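Local coordinates for esterase (Pelagibacterium halotolerans, PDB 5DWD), which probably acts as a carboxylesterase of the alpha/beta-hydrolase superfamily, hydrolysing carboxylic ester bonds, at residues G107-L119 against A142-E154. Numbering follows the deposited sequence.
Sequences GAETAHPVLDAFL and AMMALYTGLRLPE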
ATOM      1  N   GLY B 107     -15.156   3.602  22.221  1.00 20.77           N
ATOM      2  CA  GLY B 107     -15.518   2.285  21.786  1.00 20.40           C
ATOM      3  C   GLY B 107     -14.576   1.656  20.787  1.00 19.09           C
ATOM      4  O   GLY B 107     -14.254   0.480  20.937  1.00 20.48           O
ATOM      5  N   ALA B 108     -14.204   2.370  19.736  1.00 19.63           N
ATOM      6  CA  ALA B 108     -13.239   1.797  18.798  1.00 21.46           C
ATOM      7  C   ALA B 108     -11.912   1.460  19.476  1.00 23.20           C
ATOM      8  O   ALA B 108     -11.326   0.432  19.218  1.00 20.18           O
ATOM      9  CB  ALA B 108     -13.036   2.731  17.640  1.00 23.17           C
ATOM     10  N   GLU B 109     -11.483   2.317  20.391  1.00 23.38           N
ATOM     11  CA  GLU B 109     -10.243   2.035  21.107  1.00 28.75           C
ATOM     12  C   GLU B 109     -10.307   0.812  22.008  1.00 26.81           C
ATOM     13  O   GLU B 109      -9.358   0.062  22.107  1.00 29.03           O
ATOM     14  CB  GLU B 109      -9.796   3.242  21.872  1.00 33.37           C
ATOM     15  CG  GLU B 109      -8.332   3.094  22.187  1.00 42.23           C
ATOM     16  CD  GLU B 109      -7.712   4.408  22.475  1.00 47.92           C
ATOM     17  OE1 GLU B 109      -7.396   5.126  21.498  1.00 57.34           O
ATOM     18  OE2 GLU B 109      -7.548   4.689  23.681  1.00 57.97           O
ATOM     19  N   THR B 110     -11.443   0.566  22.635  1.00 25.88           N
ATOM     20  CA  THR B 110     -11.637  -0.659  23.414  1.00 23.82           C
ATOM     21  C   THR B 110     -11.816  -1.921  22.561  1.00 24.60           C
ATOM     22  O   THR B 110     -11.383  -3.005  22.889  1.00 26.12           O
ATOM     23  CB  THR B 110     -12.851  -0.511  24.330  1.00 28.24           C
ATOM     24  OG1 THR B 110     -13.982  -0.223  23.512  1.00 42.52           O
ATOM     25  CG2 THR B 110     -12.727   0.640  25.225  1.00 27.60           C
ATOM     26  N   ALA B 111     -12.478  -1.786  21.411  1.00 20.93           N
ATOM     27  CA  ALA B 111     -12.746  -2.902  20.524  1.00 20.91           C
ATOM     28  C   ALA B 111     -11.532  -3.322  19.689  1.00 19.66           C
ATOM     29  O   ALA B 111     -11.380  -4.512  19.319  1.00 21.08           O
ATOM     30  CB  ALA B 111     -13.908  -2.513  19.537  1.00 21.13           C
ATOM     31  N   HIS B 112     -10.679  -2.321  19.381  1.00 20.49           N
ATOM     32  CA  HIS B 112      -9.522  -2.563  18.547  1.00 20.93           C
ATOM     33  C   HIS B 112      -8.666  -3.754  18.947  1.00 21.43           C
ATOM     34  O   HIS B 112      -8.412  -4.652  18.174  1.00 19.66           O
ATOM     35  CB  HIS B 112      -8.757  -1.286  18.448  1.00 22.22           C
ATOM     36  CG  HIS B 112      -7.436  -1.422  17.793  1.00 22.22           C
ATOM     37  ND1 HIS B 112      -7.298  -1.922  16.518  1.00 21.61           N
ATOM     38  CD2 HIS B 112      -6.183  -1.230  18.270  1.00 25.60           C
ATOM     39  CE1 HIS B 112      -6.026  -1.932  16.195  1.00 22.90           C
ATOM     40  NE2 HIS B 112      -5.331  -1.500  17.243  1.00 22.76           N
ATOM     41  N   PRO B 113      -8.221  -3.804  20.217  1.00 20.88           N
ATOM     42  CA  PRO B 113      -7.419  -4.974  20.554  1.00 22.14           C
ATOM     43  C   PRO B 113      -8.103  -6.331  20.447  1.00 22.91           C
ATOM     44  O   PRO B 113      -7.442  -7.327  20.232  1.00 22.14           O
ATOM     45  CB  PRO B 113      -6.972  -4.687  22.024  1.00 23.90           C
ATOM     46  CG  PRO B 113      -7.853  -3.632  22.524  1.00 29.81           C
ATOM     47  CD  PRO B 113      -8.392  -2.851  21.327  1.00 25.82           C
ATOM     48  N   VAL B 114      -9.430  -6.364  20.633  1.00 21.92           N
ATOM     49  CA  VAL B 114     -10.173  -7.545  20.485  1.00 22.28           C
ATOM     50  C   VAL B 114     -10.205  -8.031  19.076  1.00 20.91           C
ATOM     51  O   VAL B 114      -9.942  -9.192  18.790  1.00 18.92           O
ATOM     52  CB  VAL B 114     -11.616  -7.352  21.036  1.00 23.61           C
ATOM     53  CG1 VAL B 114     -12.408  -8.616  20.830  1.00 25.95           C
ATOM     54  CG2 VAL B 114     -11.557  -6.961  22.522  1.00 27.84           C
ATOM     55  N   LEU B 115     -10.490  -7.104  18.154  1.00 18.23           N
ATOM     56  CA  LEU B 115     -10.494  -7.433  16.728  1.00 19.48           C
ATOM     57  C   LEU B 115      -9.081  -7.814  16.230  1.00 19.90           C
ATOM     58  O   LEU B 115      -8.916  -8.757  15.485  1.00 21.17           O
ATOM     59  CB  LEU B 115     -11.091  -6.244  15.880  1.00 18.06           C
ATOM     60  CG  LEU B 115     -11.180  -6.512  14.389  1.00 18.87           C
ATOM     61  CD1 LEU B 115     -11.898  -7.819  14.133  1.00 19.54           C
ATOM     62  CD2 LEU B 115     -11.905  -5.292  13.800  1.00 19.75           C
ATOM     63  N   ASP B 116      -8.070  -7.086  16.681  1.00 20.33           N
ATOM     64  CA  ASP B 116      -6.698  -7.357  16.333  1.00 22.38           C
ATOM     65  C   ASP B 116      -6.323  -8.773  16.761  1.00 22.63           C
ATOM     66  O   ASP B 116      -5.728  -9.558  15.997  1.00 21.13           O
ATOM     67  CB  ASP B 116      -5.813  -6.335  17.083  1.00 23.57           C
ATOM     68  CG  ASP B 116      -4.477  -6.221  16.465  1.00 34.02           C
ATOM     69  OD1 ASP B 116      -4.412  -6.013  15.234  1.00 35.32           O
ATOM     70  OD2 ASP B 116      -3.513  -6.432  17.193  1.00 40.13           O
ATOM     71  N   ALA B 117      -6.724  -9.147  17.976  1.00 25.17           N
ATOM     72  CA  ALA B 117      -6.415 -10.518  18.444  1.00 24.41           C
ATOM     73  C   ALA B 117      -7.130 -11.597  17.669  1.00 25.40           C
ATOM     74  O   ALA B 117      -6.551 -12.630  17.343  1.00 24.62           O
ATOM     75  CB  ALA B 117      -6.662 -10.626  19.932  1.00 25.68           C
ATOM     76  N   PHE B 118      -8.381 -11.317  17.275  1.00 22.17           N
ATOM     77  CA  PHE B 118      -9.145 -12.252  16.464  1.00 22.57           C
ATOM     78  C   PHE B 118      -8.471 -12.523  15.150  1.00 19.96           C
ATOM     79  O   PHE B 118      -8.394 -13.663  14.654  1.00 21.42           O
ATOM     80  CB  PHE B 118     -10.567 -11.771  16.227  1.00 22.20           C
ATOM     81  CG  PHE B 118     -11.288 -12.568  15.182  1.00 24.00           C
ATOM     82  CD1 PHE B 118     -11.811 -13.830  15.468  1.00 24.89           C
ATOM     83  CD2 PHE B 118     -11.426 -12.083  13.864  1.00 23.17           C
ATOM     84  CE1 PHE B 118     -12.499 -14.560  14.518  1.00 27.60           C
ATOM     85  CE2 PHE B 118     -12.045 -12.864  12.914  1.00 22.65           C
ATOM     86  CZ  PHE B 118     -12.588 -14.083  13.246  1.00 26.15           C
ATOM     87  N   LEU B 119      -7.996 -11.429  14.508  1.00 19.28           N
ATOM     88  CA  LEU B 119      -7.339 -11.567  13.249  1.00 18.15           C
ATOM     89  C   LEU B 119      -6.042 -12.427  13.390  1.00 20.13           C
ATOM     90  O   LEU B 119      -5.810 -13.372  12.607  1.00 21.34           O
ATOM     91  CB  LEU B 119      -6.992 -10.202  12.665  1.00 18.18           C
ATOM     92  CG  LEU B 119      -8.242  -9.402  12.187  1.00 19.96           C
ATOM     93  CD1 LEU B 119      -7.782  -8.028  11.805  1.00 22.39           C
ATOM     94  CD2 LEU B 119      -8.942 -10.065  11.017  1.00 21.22           C
ATOM     95  N   ALA B 142     -17.830  -1.476   9.556  1.00 12.87           N
ATOM     96  CA  ALA B 142     -17.004  -0.722   8.645  1.00 13.61           C
ATOM     97  C   ALA B 142     -16.070   0.219   9.388  1.00 14.34           C
ATOM     98  O   ALA B 142     -14.910   0.417   9.024  1.00 13.80           O
ATOM     99  CB  ALA B 142     -17.894   0.031   7.634  1.00 13.14           C
ATOM    100  N   MET B 143     -16.572   0.817  10.453  1.00 14.32           N
ATOM    101  CA  MET B 143     -15.786   1.729  11.288  1.00 14.46           C
ATOM    102  C   MET B 143     -14.625   0.919  11.880  1.00 14.88           C
ATOM    103  O   MET B 143     -13.480   1.406  11.868  1.00 15.89           O
ATOM    104  CB  MET B 143     -16.658   2.334  12.348  1.00 15.27           C
ATOM    105  CG  MET B 143     -17.692   3.311  11.821  1.00 16.23           C
ATOM    106  SD  MET B 143     -18.796   3.838  13.159  1.00 17.27           S
ATOM    107  CE  MET B 143     -20.255   4.223  12.219  1.00 18.83           C
ATOM    108  N   MET B 144     -14.923  -0.283  12.339  1.00 14.04           N
ATOM    109  CA  MET B 144     -13.874  -1.132  12.876  1.00 15.42           C
ATOM    110  C   MET B 144     -12.912  -1.635  11.836  1.00 14.83           C
ATOM    111  O   MET B 144     -11.733  -1.766  12.107  1.00 16.30           O
ATOM    112  CB  MET B 144     -14.450  -2.276  13.711  1.00 16.68           C
ATOM    113  CG  MET B 144     -15.077  -1.922  15.055  1.00 18.03           C
ATOM    114  SD  MET B 144     -14.099  -0.848  16.049  1.00 20.03           S
ATOM    115  CE  MET B 144     -12.610  -1.874  16.254  1.00 21.79           C
ATOM    116  N   ALA B 145     -13.405  -1.937  10.606  1.00 12.81           N
ATOM    117  CA  ALA B 145     -12.550  -2.408   9.552  1.00 14.26           C
ATOM    118  C   ALA B 145     -11.466  -1.382   9.224  1.00 16.24           C
ATOM    119  O   ALA B 145     -10.288  -1.709   9.084  1.00 16.91           O
ATOM    120  CB  ALA B 145     -13.322  -2.808   8.319  1.00 14.64           C
ATOM    121  N   LEU B 146     -11.861  -0.096   9.157  1.00 14.83           N
ATOM    122  CA  LEU B 146     -10.952   0.950   8.949  1.00 16.30           C
ATOM    123  C   LEU B 146     -10.008   1.185  10.148  1.00 16.36           C
ATOM    124  O   LEU B 146      -8.809   1.407   9.954  1.00 19.91           O
ATOM    125  CB  LEU B 146     -11.705   2.240   8.582  1.00 16.05           C
ATOM    126  CG  LEU B 146     -12.393   2.198   7.192  1.00 16.91           C
ATOM    127  CD1 LEU B 146     -13.371   3.379   7.087  1.00 20.52           C
ATOM    128  CD2 LEU B 146     -11.396   2.265   6.045  1.00 17.74           C
ATOM    129  N   TYR B 147     -10.548   1.175  11.347  1.00 16.10           N
ATOM    130  CA  TYR B 147      -9.808   1.561  12.572  1.00 16.54           C
ATOM    131  C   TYR B 147      -8.719   0.535  12.853  1.00 17.38           C
ATOM    132  O   TYR B 147      -7.547   0.876  12.948  1.00 18.61           O
ATOM    133  CB  TYR B 147     -10.782   1.634  13.732  1.00 15.93           C
ATOM    134  CG  TYR B 147     -10.182   2.311  14.965  1.00 17.14           C
ATOM    135  CD1 TYR B 147      -9.401   1.607  15.862  1.00 19.06           C
ATOM    136  CD2 TYR B 147     -10.372   3.699  15.142  1.00 21.21           C
ATOM    137  CE1 TYR B 147      -8.857   2.253  16.989  1.00 20.99           C
ATOM    138  CE2 TYR B 147      -9.827   4.319  16.235  1.00 23.49           C
ATOM    139  CZ  TYR B 147      -9.078   3.601  17.137  1.00 22.28           C
ATOM    140  OH  TYR B 147      -8.603   4.318  18.247  1.00 27.42           O
ATOM    141  N   THR B 148      -9.090  -0.733  12.883  1.00 16.69           N
ATOM    142  CA  THR B 148      -8.131  -1.847  13.089  1.00 18.56           C
ATOM    143  C   THR B 148      -7.297  -2.087  11.855  1.00 16.14           C
ATOM    144  O   THR B 148      -6.096  -2.280  11.944  1.00 17.74           O
ATOM    145  CB  THR B 148      -8.830  -3.090  13.573  1.00 17.71           C
ATOM    146  OG1 THR B 148      -9.424  -2.752  14.845  1.00 19.34           O
ATOM    147  CG2 THR B 148      -7.876  -4.282  13.700  1.00 18.63           C
ATOM    148  N   GLY B 149      -7.929  -2.091  10.650  1.00 16.75           N
ATOM    149  CA  GLY B 149      -7.223  -2.465   9.439  1.00 16.92           C
ATOM    150  C   GLY B 149      -6.012  -1.585   9.164  1.00 17.20           C
ATOM    151  O   GLY B 149      -4.998  -2.056   8.746  1.00 18.59           O
ATOM    152  N   LEU B 150      -6.173  -0.300   9.383  1.00 17.54           N
ATOM    153  CA  LEU B 150      -5.137   0.701   9.056  1.00 18.04           C
ATOM    154  C   LEU B 150      -4.083   0.752  10.132  1.00 20.42           C
ATOM    155  O   LEU B 150      -3.040   1.334   9.881  1.00 20.76           O
ATOM    156  CB  LEU B 150      -5.731   2.102   8.780  1.00 18.50           C
ATOM    157  CG  LEU B 150      -6.627   2.095   7.551  1.00 18.36           C
ATOM    158  CD1 LEU B 150      -7.247   3.480   7.385  1.00 19.79           C
ATOM    159  CD2 LEU B 150      -5.907   1.679   6.253  1.00 18.97           C
ATOM    160  N   ARG B 151      -4.328   0.089  11.234  1.00 17.94           N
ATOM    161  CA  ARG B 151      -3.308   0.023  12.347  1.00 17.85           C
ATOM    162  C   ARG B 151      -2.514  -1.293  12.317  1.00 21.32           C
ATOM    163  O   ARG B 151      -1.631  -1.482  13.175  1.00 24.54           O
ATOM    164  CB  ARG B 151      -3.995   0.242  13.660  1.00 19.70           C
ATOM    165  CG  ARG B 151      -4.398   1.686  13.922  1.00 19.80           C
ATOM    166  CD  ARG B 151      -5.216   1.849  15.238  1.00 22.15           C
ATOM    167  NE  ARG B 151      -5.452   3.248  15.524  1.00 22.92           N
ATOM    168  CZ  ARG B 151      -6.309   4.048  14.903  1.00 25.58           C
ATOM    169  NH1 ARG B 151      -7.094   3.595  13.886  1.00 21.56           N
ATOM    170  NH2 ARG B 151      -6.405   5.331  15.280  1.00 27.97           N
ATOM    171  N   LEU B 152      -2.807  -2.204  11.407  1.00 20.28           N
ATOM    172  CA  LEU B 152      -2.031  -3.431  11.267  1.00 22.01           C
ATOM    173  C   LEU B 152      -0.634  -3.130  10.727  1.00 24.17           C
ATOM    174  O   LEU B 152      -0.470  -2.391   9.804  1.00 22.95           O
ATOM    175  CB  LEU B 152      -2.712  -4.386  10.286  1.00 22.24           C
ATOM    176  CG  LEU B 152      -4.000  -4.982  10.798  1.00 22.85           C
ATOM    177  CD1 LEU B 152      -4.728  -5.670   9.670  1.00 20.62           C
ATOM    178  CD2 LEU B 152      -3.694  -5.978  11.900  1.00 22.40           C
ATOM    179  N   PRO B 153       0.411  -3.763  11.325  1.00 25.31           N
ATOM    180  CA  PRO B 153       1.778  -3.473  10.914  1.00 27.89           C
ATOM    181  C   PRO B 153       2.121  -4.044   9.530  1.00 28.49           C
ATOM    182  O   PRO B 153       3.000  -3.529   8.845  1.00 29.37           O
ATOM    183  CB  PRO B 153       2.602  -4.157  12.050  1.00 27.40           C
ATOM    184  CG  PRO B 153       1.748  -5.306  12.492  1.00 28.26           C
ATOM    185  CD  PRO B 153       0.330  -4.742  12.434  1.00 28.10           C
ATOM    186  N   GLU B 154       1.431  -5.082   9.073  1.00 27.09           N
ATOM    187  CA  GLU B 154       1.615  -5.559   7.699  1.00 33.03           C
ATOM    188  C   GLU B 154       0.280  -5.380   6.964  1.00 25.78           C
ATOM    189  O   GLU B 154      -0.751  -5.708   7.565  1.00 22.95           O
ATOM    190  CB  GLU B 154       2.041  -7.011   7.703  1.00 40.35           C
ATOM    191  CG  GLU B 154       3.521  -7.147   8.014  1.00 54.19           C
ATOM    192  CD  GLU B 154       3.794  -8.278   8.967  1.00 61.85           C
ATOM    193  OE1 GLU B 154       4.339  -7.997  10.075  1.00 71.09           O
ATOM    194  OE2 GLU B 154       3.422  -9.427   8.605  1.00 66.12           O
TER
HETATM  195  O   HOH W   1      -4.378  -3.277  13.995  1.00 26.82           O
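His-112 and Thr-148 meet where the backbones of helix 107-119 and helix 142-149 come nearest, the two axes 9.6 Å apart and crossing at -74°. With CG anti to the backbone N (chi1 171°), the His-112 side chain runs across the neighbouring helix. Its CB lies at the edge of the Tyr-147 ring, 3.8 Å from CE1. CG comes near both Thr-148 OG1 and Tyr-147 CE1. Next along, ND1 and Thr-148 OG1 share an almost perfectly straight hydrogen bond of 2.8 Å, in which either may be the donor. CE1 packs near Thr-148 CA and Arg-151 CB, and Arg-151 CD rests over one face of the imidazole, offset toward its NE2-CE1 rim, in a CH-pi contact. The Tyr-147 and His-112 rings form an offset edge-to-face pair, the edge of Tyr-147 turned to the imidazole face and the planes at 72°. Thr-148 itself is a knob in the hole formed by His-112, Leu-115, Asp-116 and Leu-119. Both helices belong to the alpha/beta-hydrolase fold; helix 140-149 follows the putative nucleophile elbow, and Leu-115 and Leu-119 reach down to strand 42-47 of the central sheet. Tyr-147 is sandwiched: Ala-108 CB makes a CH-pi contact over one face, while Arg-151 NH1 sits over the other and donates to Tyr-147 O at 2.9 Å. A salt bridge from Arg-151 NE to Glu-175 further fixes the guanidinium. Met-144, bent at chi2 and chi3, curls its CE to within 3.6 Å of Ala-111 CB. Toward the other end, a water donates to both Asp-116 OD1, at 3.0 Å, and Thr-148 O, bridging the helices beside Leu-152.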